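Local coordinates for protein choloylglycine hydrolase (Clostridium perfringens, PDB 2BJF) that hydrolyses the amide bond of glycine- and taurine-conjugated bile salts, releasing free bile acids, and can also join bile acids to amines as an N-acyltransferase, at residues Val85-Ser90 and Asn139-Trp144; Tyr289-Tyr294 and Tyr317-Thr322. All coordinates share one frame; numbering follows the deposited sequence.

Contact 1: residues Val85-Ser90 and Asn139-Trp144. With DXC ((3alpha,5beta,12alpha)-3,12-dihydroxycholan-24-oic acid), chain B.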
loop_
_atom_site.group_PDB
_atom_site.type_symbol
_atom_site.label_atom_id
_atom_site.label_comp_id
_atom_site.label_asym_id
_atom_site.label_seq_id
_atom_site.Cartn_x
_atom_site.Cartn_y
_atom_site.Cartn_z
ATOM N N VAL A 85 -2.976 15.587 18.218
ATOM C CA VAL A 85 -1.652 16.091 17.888
ATOM C C VAL A 85 -1.779 17.402 17.120
ATOM O O VAL A 85 -2.680 17.557 16.287
ATOM C CB VAL A 85 -0.813 15.063 17.086
ATOM C CG1 VAL A 85 0.669 15.420 17.147
ATOM C CG2 VAL A 85 -1.024 13.645 17.620
ATOM N N TYR A 86 -0.873 18.332 17.424
ATOM C CA TYR A 86 -0.769 19.655 16.781
ATOM C C TYR A 86 -1.732 20.709 17.345
ATOM O O TYR A 86 -1.658 21.883 16.976
ATOM C CB TYR A 86 -0.854 19.560 15.245
ATOM C CG TYR A 86 0.104 18.543 14.650
ATOM C CD1 TYR A 86 1.478 18.783 14.616
ATOM C CD2 TYR A 86 -0.366 17.335 14.131
ATOM C CE1 TYR A 86 2.359 17.847 14.081
ATOM C CE2 TYR A 86 0.504 16.396 13.595
ATOM C CZ TYR A 86 1.862 16.657 13.571
ATOM O OH TYR A 86 2.722 15.726 13.038
ATOM N N VAL A 87 -2.609 20.291 18.255
ATOM C CA VAL A 87 -3.530 21.208 18.928
ATOM C C VAL A 87 -2.813 21.995 20.031
ATOM O O VAL A 87 -1.883 21.487 20.663
ATOM C CB VAL A 87 -4.766 20.456 19.505
ATOM C CG1 VAL A 87 -4.391 19.629 20.739
ATOM C CG2 VAL A 87 -5.904 21.423 19.816
ATOM N N SER A 88 -3.245 23.238 20.243
ATOM C CA SER A 88 -2.727 24.068 21.329
ATOM C C SER A 88 -3.757 25.103 21.772
ATOM O O SER A 88 -4.109 26.007 21.013
ATOM C CB SER A 88 -1.421 24.754 20.919
ATOM O OG SER A 88 -0.954 25.628 21.932
ATOM N N TYR A 89 -4.239 24.952 23.003
ATOM C CA TYR A 89 -5.140 25.926 23.607
ATOM C C TYR A 89 -4.363 26.825 24.562
ATOM O O TYR A 89 -3.370 26.396 25.151
ATOM C CB TYR A 89 -6.256 25.231 24.390
ATOM C CG TYR A 89 -7.026 24.154 23.652
ATOM C CD1 TYR A 89 -7.715 24.437 22.473
ATOM C CD2 TYR A 89 -7.095 22.858 24.162
ATOM C CE1 TYR A 89 -8.435 23.445 21.806
ATOM C CE2 TYR A 89 -7.813 21.863 23.508
ATOM C CZ TYR A 89 -8.479 22.162 22.333
ATOM O OH TYR A 89 -9.190 21.176 21.690
ATOM N N SER A 90 -4.819 28.066 24.718
ATOM C CA SER A 90 -4.260 28.957 25.733
ATOM C C SER A 90 -4.721 28.512 27.120
ATOM O O SER A 90 -5.819 27.968 27.272
ATOM C CB SER A 90 -4.656 30.415 25.469
ATOM O OG SER A 90 -6.041 30.628 25.679
ATOM N N ASN A 139 -9.831 19.398 28.980
ATOM C CA ASN A 139 -10.741 19.348 27.845
ATOM C C ASN A 139 -10.231 18.378 26.789
ATOM O O ASN A 139 -9.019 18.213 26.622
ATOM C CB ASN A 139 -10.902 20.736 27.227
ATOM C CG ASN A 139 -11.811 21.634 28.038
ATOM O OD1 ASN A 139 -13.005 21.365 28.182
ATOM N ND2 ASN A 139 -11.254 22.720 28.560
ATOM N N THR A 140 -11.164 17.738 26.088
ATOM C CA THR A 140 -10.833 16.873 24.961
ATOM C C THR A 140 -10.133 17.700 23.882
ATOM O O THR A 140 -10.511 18.846 23.622
ATOM C CB THR A 140 -12.100 16.197 24.382
ATOM O OG1 THR A 140 -12.843 15.583 25.443
ATOM C CG2 THR A 140 -11.741 15.134 23.347
ATOM N N THR A 141 -9.094 17.122 23.284
ATOM C CA THR A 141 -8.385 17.753 22.173
ATOM C C THR A 141 -9.265 17.690 20.929
ATOM O O THR A 141 -9.629 16.603 20.474
ATOM C CB THR A 141 -7.038 17.061 21.905
ATOM O OG1 THR A 141 -7.250 15.652 21.747
ATOM C CG2 THR A 141 -6.074 17.296 23.060
ATOM N N LEU A 142 -9.615 18.857 20.392
ATOM C CA LEU A 142 -10.628 18.945 19.343
ATOM C C LEU A 142 -10.284 19.891 18.201
ATOM O O LEU A 142 -9.573 20.882 18.384
ATOM C CB LEU A 142 -11.969 19.390 19.937
ATOM C CG LEU A 142 -12.688 18.518 20.968
ATOM C CD1 LEU A 142 -13.698 19.360 21.725
ATOM C CD2 LEU A 142 -13.354 17.308 20.322
ATOM N N HIS A 143 -10.796 19.555 17.021
ATOM C CA HIS A 143 -10.964 20.510 15.932
ATOM C C HIS A 143 -12.390 20.387 15.390
ATOM O O HIS A 143 -13.076 19.393 15.656
ATOM C CB HIS A 143 -9.878 20.362 14.850
ATOM C CG HIS A 143 -9.910 19.069 14.093
ATOM N ND1 HIS A 143 -9.244 18.902 12.898
ATOM C CD2 HIS A 143 -10.517 17.886 14.351
ATOM C CE1 HIS A 143 -9.436 17.672 12.455
ATOM N NE2 HIS A 143 -10.208 17.036 13.317
ATOM N N TRP A 144 -12.845 21.399 14.658
ATOM C CA TRP A 144 -14.254 21.483 14.289
ATOM C C TRP A 144 -14.478 21.644 12.793
ATOM O O TRP A 144 -13.711 22.323 12.112
ATOM C CB TRP A 144 -14.937 22.635 15.034
ATOM C CG TRP A 144 -14.941 22.482 16.528
ATOM C CD1 TRP A 144 -15.945 21.967 17.298
ATOM C CD2 TRP A 144 -13.891 22.849 17.433
ATOM N NE1 TRP A 144 -15.586 21.990 18.626
ATOM C CE2 TRP A 144 -14.331 22.526 18.737
ATOM C CE3 TRP A 144 -12.624 23.425 17.270
ATOM C CZ2 TRP A 144 -13.547 22.757 19.873
ATOM C CZ3 TRP A 144 -11.842 23.647 18.398
ATOM C CH2 TRP A 144 -12.308 23.317 19.683
HETATM C C1 DXC B . -13.873 15.155 30.231
HETATM C C2 DXC B . -14.072 16.484 29.503
HETATM C C3 DXC B . -15.525 16.991 29.545
HETATM C C4 DXC B . -16.565 15.945 29.103
HETATM C C5 DXC B . -16.311 14.629 29.840
HETATM C C6 DXC B . -14.873 14.117 29.732
HETATM C C7 DXC B . -15.626 18.304 28.754
HETATM C C8 DXC B . -15.617 18.117 27.235
HETATM C C9 DXC B . -16.563 17.024 26.735
HETATM C C10 DXC B . -16.467 15.729 27.570
HETATM C C11 DXC B . -16.238 16.640 25.287
HETATM C C12 DXC B . -17.167 15.587 24.677
HETATM C C13 DXC B . -17.131 14.310 25.530
HETATM C C14 DXC B . -17.384 14.619 27.015
HETATM C C15 DXC B . -16.087 17.738 24.234
HETATM C C16 DXC B . -16.213 16.968 22.914
HETATM C C17 DXC B . -16.534 15.507 23.279
HETATM C C18 DXC B . -17.968 16.410 29.488
HETATM C C19 DXC B . -17.251 14.759 22.134
HETATM O O1 DXC B . -15.884 13.613 25.380
HETATM O O2 DXC B . -12.542 14.680 29.996
HETATM C C20 DXC B . -18.621 16.088 24.593
HETATM C C21 DXC B . -16.351 14.622 20.899
HETATM C C22 DXC B . -15.063 13.841 21.181
HETATM C C23 DXC B . -14.471 13.229 19.931
HETATM O O3 DXC B . -15.116 13.255 18.862
HETATM O O4 DXC B . -13.338 12.710 20.024
HETATM C C24 DXC B . -17.807 13.383 22.513
#

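Contact 2: residues Tyr289-Tyr294 and Tyr317-Thr322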
loop_
_atom_site.group_PDB
_atom_site.type_symbol
_atom_site.label_atom_id
_atom_site.label_comp_id
_atom_site.label_asym_id
_atom_site.label_seq_id
_atom_site.Cartn_x
_atom_site.Cartn_y
_atom_site.Cartn_z
ATOM N N TYR A 289 -32.361 15.633 12.664
ATOM C CA TYR A 289 -31.164 14.929 13.093
ATOM C C TYR A 289 -31.402 13.427 12.935
ATOM O O TYR A 289 -32.206 12.839 13.666
ATOM C CB TYR A 289 -30.846 15.284 14.554
ATOM C CG TYR A 289 -29.507 14.784 15.056
ATOM C CD1 TYR A 289 -28.390 15.617 15.063
ATOM C CD2 TYR A 289 -29.362 13.483 15.540
ATOM C CE1 TYR A 289 -27.157 15.163 15.524
ATOM C CE2 TYR A 289 -28.136 13.018 16.002
ATOM C CZ TYR A 289 -27.040 13.864 15.993
ATOM O OH TYR A 289 -25.826 13.405 16.450
ATOM N N TYR A 290 -30.722 12.819 11.962
ATOM C CA TYR A 290 -30.765 11.370 11.770
ATOM C C TYR A 290 -29.526 10.733 12.380
ATOM O O TYR A 290 -28.431 11.287 12.285
ATOM C CB TYR A 290 -30.799 11.001 10.286
ATOM C CG TYR A 290 -31.971 11.530 9.491
ATOM C CD1 TYR A 290 -33.192 10.856 9.474
ATOM C CD2 TYR A 290 -31.843 12.683 8.719
ATOM C CE1 TYR A 290 -34.264 11.334 8.726
ATOM C CE2 TYR A 290 -32.902 13.167 7.967
ATOM C CZ TYR A 290 -34.110 12.490 7.974
ATOM O OH TYR A 290 -35.162 12.972 7.231
ATOM N N TYR A 291 -29.691 9.562 12.989
ATOM C CA TYR A 291 -28.541 8.818 13.501
ATOM C C TYR A 291 -28.844 7.338 13.687
ATOM O O TYR A 291 -29.996 6.945 13.880
ATOM C CB TYR A 291 -28.041 9.422 14.827
ATOM C CG TYR A 291 -28.816 8.959 16.040
ATOM C CD1 TYR A 291 -28.292 7.993 16.898
ATOM C CD2 TYR A 291 -30.081 9.477 16.323
ATOM C CE1 TYR A 291 -29.006 7.553 18.008
ATOM C CE2 TYR A 291 -30.802 9.044 17.431
ATOM C CZ TYR A 291 -30.257 8.083 18.268
ATOM O OH TYR A 291 -30.966 7.654 19.366
ATOM N N ASN A 292 -27.797 6.525 13.613
ATOM C CA ASN A 292 -27.854 5.157 14.112
ATOM C C ASN A 292 -26.655 4.897 15.022
ATOM O O ASN A 292 -25.808 5.779 15.195
ATOM C CB ASN A 292 -27.977 4.132 12.974
ATOM C CG ASN A 292 -26.750 4.081 12.067
ATOM O OD1 ASN A 292 -25.727 4.720 12.324
ATOM N ND2 ASN A 292 -26.856 3.305 10.993
ATOM N N THR A 293 -26.592 3.710 15.615
ATOM C CA THR A 293 -25.534 3.394 16.571
ATOM C C THR A 293 -24.867 2.061 16.247
ATOM O O THR A 293 -25.361 1.300 15.409
ATOM C CB THR A 293 -26.062 3.366 18.025
ATOM O OG1 THR A 293 -27.023 2.313 18.172
ATOM C CG2 THR A 293 -26.707 4.698 18.393
ATOM N N TYR A 294 -23.751 1.782 16.918
ATOM C CA TYR A 294 -23.054 0.508 16.750
ATOM C C TYR A 294 -23.983 -0.667 17.065
ATOM O O TYR A 294 -23.979 -1.681 16.362
ATOM C CB TYR A 294 -21.796 0.445 17.628
ATOM C CG TYR A 294 -20.837 -0.640 17.194
ATOM C CD1 TYR A 294 -19.810 -0.361 16.293
ATOM C CD2 TYR A 294 -20.971 -1.948 17.661
ATOM C CE1 TYR A 294 -18.932 -1.356 15.873
ATOM C CE2 TYR A 294 -20.099 -2.952 17.245
ATOM C CZ TYR A 294 -19.084 -2.646 16.350
ATOM O OH TYR A 294 -18.217 -3.627 15.931
ATOM N N TYR A 317 -33.630 13.410 24.216
ATOM C CA TYR A 317 -34.137 12.145 23.694
ATOM C C TYR A 317 -33.102 11.040 23.892
ATOM O O TYR A 317 -31.902 11.259 23.703
ATOM C CB TYR A 317 -34.529 12.281 22.219
ATOM C CG TYR A 317 -35.845 13.003 22.007
ATOM C CD1 TYR A 317 -37.058 12.323 22.112
ATOM C CD2 TYR A 317 -35.878 14.365 21.707
ATOM C CE1 TYR A 317 -38.274 12.979 21.926
ATOM C CE2 TYR A 317 -37.087 15.031 21.516
ATOM C CZ TYR A 317 -38.280 14.332 21.625
ATOM O OH TYR A 317 -39.480 14.981 21.442
ATOM N N LYS A 318 -33.579 9.855 24.272
ATOM C CA LYS A 318 -32.713 8.737 24.652
ATOM C C LYS A 318 -31.917 8.154 23.482
ATOM O O LYS A 318 -32.467 7.854 22.422
ATOM C CB LYS A 318 -33.531 7.636 25.341
ATOM C CG LYS A 318 -32.688 6.573 26.039
ATOM C CD LYS A 318 -33.549 5.471 26.634
ATOM C CE LYS A 318 -32.687 4.340 27.179
ATOM N NZ LYS A 318 -33.503 3.233 27.753
ATOM N N TYR A 319 -30.613 8.003 23.710
ATOM C CA TYR A 319 -29.678 7.385 22.774
ATOM C C TYR A 319 -30.065 5.921 22.544
ATOM O O TYR A 319 -30.088 5.124 23.482
ATOM C CB TYR A 319 -28.269 7.494 23.361
ATOM C CG TYR A 319 -27.126 6.992 22.507
ATOM C CD1 TYR A 319 -26.652 7.738 21.428
ATOM C CD2 TYR A 319 -26.484 5.793 22.813
ATOM C CE1 TYR A 319 -25.580 7.287 20.657
ATOM C CE2 TYR A 319 -25.413 5.333 22.051
ATOM C CZ TYR A 319 -24.966 6.087 20.977
ATOM O OH TYR A 319 -23.908 5.634 20.221
ATOM N N ASN A 320 -30.379 5.583 21.295
ATOM C CA ASN A 320 -30.922 4.267 20.955
ATOM C C ASN A 320 -29.846 3.226 20.645
ATOM O O ASN A 320 -29.276 3.220 19.554
ATOM C CB ASN A 320 -31.908 4.387 19.783
ATOM C CG ASN A 320 -32.740 3.127 19.575
ATOM O OD1 ASN A 320 -32.257 2.005 19.744
ATOM N ND2 ASN A 320 -33.998 3.310 19.190
ATOM N N LYS A 321 -29.587 2.341 21.604
ATOM C CA LYS A 321 -28.619 1.257 21.413
ATOM C C LYS A 321 -29.255 -0.130 21.570
ATOM O O LYS A 321 -28.618 -1.077 22.042
ATOM C CB LYS A 321 -27.394 1.440 22.326
ATOM C CG LYS A 321 -27.700 1.614 23.812
ATOM C CD LYS A 321 -26.441 1.965 24.607
ATOM C CE LYS A 321 -25.516 0.762 24.767
ATOM N NZ LYS A 321 -24.216 1.139 25.388
ATOM N N THR A 322 -30.516 -0.237 21.161
ATOM C CA THR A 322 -31.232 -1.510 21.170
ATOM C C THR A 322 -31.627 -1.849 19.738
ATOM O O THR A 322 -32.430 -1.142 19.126
ATOM C CB THR A 322 -32.481 -1.449 22.078
ATOM O OG1 THR A 322 -32.102 -0.994 23.382
ATOM C CG2 THR A 322 -33.134 -2.824 22.201
#

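Contact 1: residues Val85-Ser90 and Asn139-Trp144
Thr140 and Leu142 form part of the wall of the bile-acid pocket, and the hydroxyl of Tyr89 takes hold of the backbone of Leu142 from the side away from the steroid. The N-H of Leu142 donates to Tyr89 OH at 2.7 Å with an angle of 151° at the hydrogen, and N lies near the plane of the phenol ring, at its edge. Thr140 O is 3.3 Å from the same Tyr89 OH. The Leu142 side chain bridges phenol and steroid: CB touches Tyr89 OH at 3.7 Å, while CD1 meets C16 of the bound deoxycholate, also at 3.7 Å. Thr140 faces the steroid as well, OG1 lying 3.6 Å from C11. Beside the phenol, Val87 CG1 meets Thr141 CG2 at 3.7 Å, the two short side chains crossing at about a right angle. Thr141 CG2 stands anti to its own carbonyl carbon; OG1, at chi1 53°, is hydrogen-bonded to OD1 of the taurine-binding Asn82. The contact thus clamps the loop between strands 77-82 and 98-101 onto the start of strand 142-147. That strand pairs antiparallel with strands 77-82 and 153-158, and Ile128 of strand 126-129 packs against both Tyr89 and Trp144.

Contact 2: residues Tyr289-Tyr294 and Tyr317-Thr322
Two hydrogen bonds, each pairing a side-chain hydroxyl with the backbone of Asn320, fasten residues 317-322 to strand 288-293. In the first, the N-H of Asn320 donates to Tyr291 OH at 2.9 Å, with N in the plane of the phenol ring, at its edge. In the second, Thr293 OG1 donates to Asn320 O at 2.8 Å, arriving in the carbonyl plane on a lone pair. With chi1 at 64°, Thr293 OG1 sits between its own backbone N and carbonyl carbon, and it also bonds the backbone N of Asn296. Apolar contact accompanies the polar grip. Thr293 and Tyr319 reach toward each other tip to tip, and the methyl CG2 of Thr293 lies over one face of the Tyr319 ring, 3.4 Å from CZ. Tyr291 crosses Tyr319 obliquely, CE1 to CD1 being 4.2 Å, and Met57 of strand 54-61 touches both rings. Within residues 317-322, Asn320 OD1 accepts from Thr322 N at 3.2 Å, almost straight at 165°, closing an Asx turn. Through Tyr291 and Thr293 this turn is hydrogen-bonded to the antiparallel sheet that also holds strand 3-8, in a protein of the Ntn-hydrolase clan.

How the contacts relate
Contacts 1 and 2 both turn on a tyrosine hydroxyl that accepts from a backbone N-H, but with the roles reversed: in contact 1 the tyrosine is on the loop and the N-H on strand 142-147, whereas in contact 2 the tyrosine is on strand 288-293 and the N-H in the loop. Their centres are 27 Å apart and their nearest atoms about 13 Å. Contact 1 lines the deoxycholate pocket through Thr140 and Leu142; the Leu142 side chain is about 6 Å from that of the deoxycholate-binding Arg18, and the Thr141 side chain about 7 Å from a bound taurine. In contact 2 the Tyr319 side chain is about 10 Å from a bound deoxycholate. Strands 142-147 and 315-318 belong to the same antiparallel sheet, and both contacts touch a second subunit.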